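Local coordinates for aphrodisin (Mesocricetus auratus, PDB 1E5P), which acts as an aphrodisiac pheromone that elicits copulatory behaviour in male hamsters, and is a secreted lipocalin able to bind odorants and other small molecules, at residues A[8-13]-A[90-95]. Residues are numbered along the deposited sequence; the frame is centred on the assembly and turned at random.
Sequences GKWYTI and DKIFFT
The indole of Trp10 lies against the end of Ile92, whose CD1 methyl sits over the middle of its six-membered ring, 3.5 Å from the centroid, a CH-pi contact. This is the conserved tryptophan of the lipocalin G-x-W motif, here Gly8-Lys9-Trp10 on the first strand of the beta-barrel, reaching inward at the closed end. Strands 8-17 and 91-99 are not sheet neighbours; strand 105-113 runs between them, so no backbone hydrogen bond joins the segments and the Trp10 side chain spans the distance, the nearest CA atoms, those of Trp10 and Lys91, being 8.4 Å apart. Trp10 has CG anti to its carbonyl carbon (chi1 -64°), which carries the indole across to strand 91-99. There its outer rim meets backbone: CZ3 comes within 3.6 Å of Asp90 C. The two side chains, Trp10 and Ile92, cross at about a right angle. In Ile92 the CG1 branch alone meets the indole, with CG1 3.6 Å from Trp10 CH2; its CG2 branch instead packs over a face of Phe94, off-centre toward the rim. The indole NE1 makes a hydrogen bond to Leu6 O, which helps to hold the ring's rotation, and Lys114 adds a cation-pi contact. Replacing this tryptophan with an alanine is likely to open a gap against Ile92 CD1 and leave Leu6 O without its indole donor. At the ring edge, in the plane of the indole, Lys91 N lies 3.7 Å from Trp10 CZ3.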
# COMPACT_ATOMS: atom_id res chain seq x y z
N GLY A 8 0.15 13.86 -3.21
CA GLY A 8 1.04 13.90 -4.34
C GLY A 8 1.11 12.61 -5.17
O GLY A 8 0.34 11.68 -4.96
N LYS A 9 2.00 12.61 -6.15
CA LYS A 9 2.21 11.46 -7.03
C LYS A 9 3.06 10.42 -6.29
O LYS A 9 4.01 10.73 -5.57
CB LYS A 9 2.95 11.91 -8.29
CG LYS A 9 3.52 10.79 -9.15
CD LYS A 9 4.31 11.41 -10.30
CE LYS A 9 3.93 10.76 -11.62
NZ LYS A 9 4.64 11.42 -12.76
N TRP A 10 2.63 9.16 -6.37
CA TRP A 10 3.35 8.08 -5.69
C TRP A 10 3.21 6.79 -6.52
O TRP A 10 2.23 6.64 -7.25
CB TRP A 10 2.72 7.74 -4.33
CG TRP A 10 2.80 8.84 -3.32
CD1 TRP A 10 1.81 9.74 -3.03
CD2 TRP A 10 3.92 9.19 -2.51
NE1 TRP A 10 2.26 10.63 -2.07
CE2 TRP A 10 3.55 10.31 -1.74
CE3 TRP A 10 5.20 8.64 -2.36
CZ2 TRP A 10 4.43 10.89 -0.82
CZ3 TRP A 10 6.06 9.23 -1.45
CH2 TRP A 10 5.66 10.34 -0.70
N TYR A 11 4.22 5.94 -6.37
CA TYR A 11 4.24 4.62 -7.00
C TYR A 11 4.43 3.56 -5.91
O TYR A 11 4.96 3.85 -4.85
CB TYR A 11 5.43 4.49 -7.97
CG TYR A 11 5.37 5.47 -9.12
CD1 TYR A 11 4.54 5.22 -10.20
CD2 TYR A 11 6.12 6.64 -9.11
CE1 TYR A 11 4.46 6.11 -11.27
CE2 TYR A 11 6.06 7.53 -10.16
CZ TYR A 11 5.24 7.26 -11.23
OH TYR A 11 5.16 8.13 -12.29
N THR A 12 3.94 2.34 -6.15
CA THR A 12 4.22 1.26 -5.19
C THR A 12 5.63 0.73 -5.47
O THR A 12 5.94 0.34 -6.61
CB THR A 12 3.24 0.09 -5.34
OG1 THR A 12 1.91 0.57 -5.22
CG2 THR A 12 3.47 -0.94 -4.23
N ILE A 13 6.48 0.78 -4.43
CA ILE A 13 7.84 0.27 -4.63
C ILE A 13 7.90 -1.18 -4.16
O ILE A 13 8.39 -2.07 -4.87
CB ILE A 13 8.87 1.12 -3.88
CG1 ILE A 13 8.69 2.63 -4.14
CG2 ILE A 13 10.28 0.67 -4.25
CD1 ILE A 13 8.69 3.00 -5.59
N ASP A 90 10.25 11.40 0.08
CA ASP A 90 10.21 10.56 -1.09
C ASP A 90 9.63 9.17 -0.80
O ASP A 90 9.67 8.36 -1.72
CB ASP A 90 11.63 10.35 -1.65
CG ASP A 90 12.46 9.53 -0.67
OD1 ASP A 90 12.43 9.80 0.54
OD2 ASP A 90 13.15 8.59 -1.11
N LYS A 91 9.24 8.89 0.43
CA LYS A 91 8.67 7.58 0.73
C LYS A 91 7.63 7.59 1.82
O LYS A 91 7.62 8.41 2.74
CB LYS A 91 9.79 6.55 1.03
CG LYS A 91 9.99 5.73 -0.26
CD LYS A 91 11.32 5.07 -0.33
CE LYS A 91 11.93 5.13 -1.72
NZ LYS A 91 12.65 6.43 -1.90
N ILE A 92 6.64 6.67 1.68
CA ILE A 92 5.66 6.48 2.73
C ILE A 92 5.64 4.97 3.06
O ILE A 92 5.50 4.17 2.13
CB ILE A 92 4.21 6.86 2.35
CG1 ILE A 92 4.09 8.23 1.72
CG2 ILE A 92 3.30 6.74 3.59
CD1 ILE A 92 2.76 8.41 0.97
N PHE A 93 5.84 4.62 4.32
CA PHE A 93 5.72 3.21 4.73
C PHE A 93 4.35 3.07 5.39
O PHE A 93 4.10 3.77 6.40
CB PHE A 93 6.80 2.86 5.77
CG PHE A 93 8.20 2.90 5.21
CD1 PHE A 93 8.81 4.11 4.93
CD2 PHE A 93 8.88 1.71 4.98
CE1 PHE A 93 10.10 4.14 4.42
CE2 PHE A 93 10.17 1.75 4.46
CZ PHE A 93 10.77 2.96 4.19
N PHE A 94 3.44 2.29 4.84
CA PHE A 94 2.12 2.11 5.41
C PHE A 94 1.94 0.68 5.98
O PHE A 94 2.56 -0.25 5.45
CB PHE A 94 1.04 2.11 4.29
CG PHE A 94 0.74 3.39 3.59
CD1 PHE A 94 -0.15 4.30 4.18
CD2 PHE A 94 1.28 3.69 2.35
CE1 PHE A 94 -0.46 5.49 3.52
CE2 PHE A 94 0.97 4.87 1.70
CZ PHE A 94 0.09 5.76 2.28
N THR A 95 1.11 0.56 6.99
CA THR A 95 0.68 -0.77 7.45
C THR A 95 -0.78 -0.90 6.99
O THR A 95 -1.50 0.13 6.97
CB THR A 95 0.83 -0.95 8.95
OG1 THR A 95 0.28 -2.21 9.35
CG2 THR A 95 0.10 0.13 9.74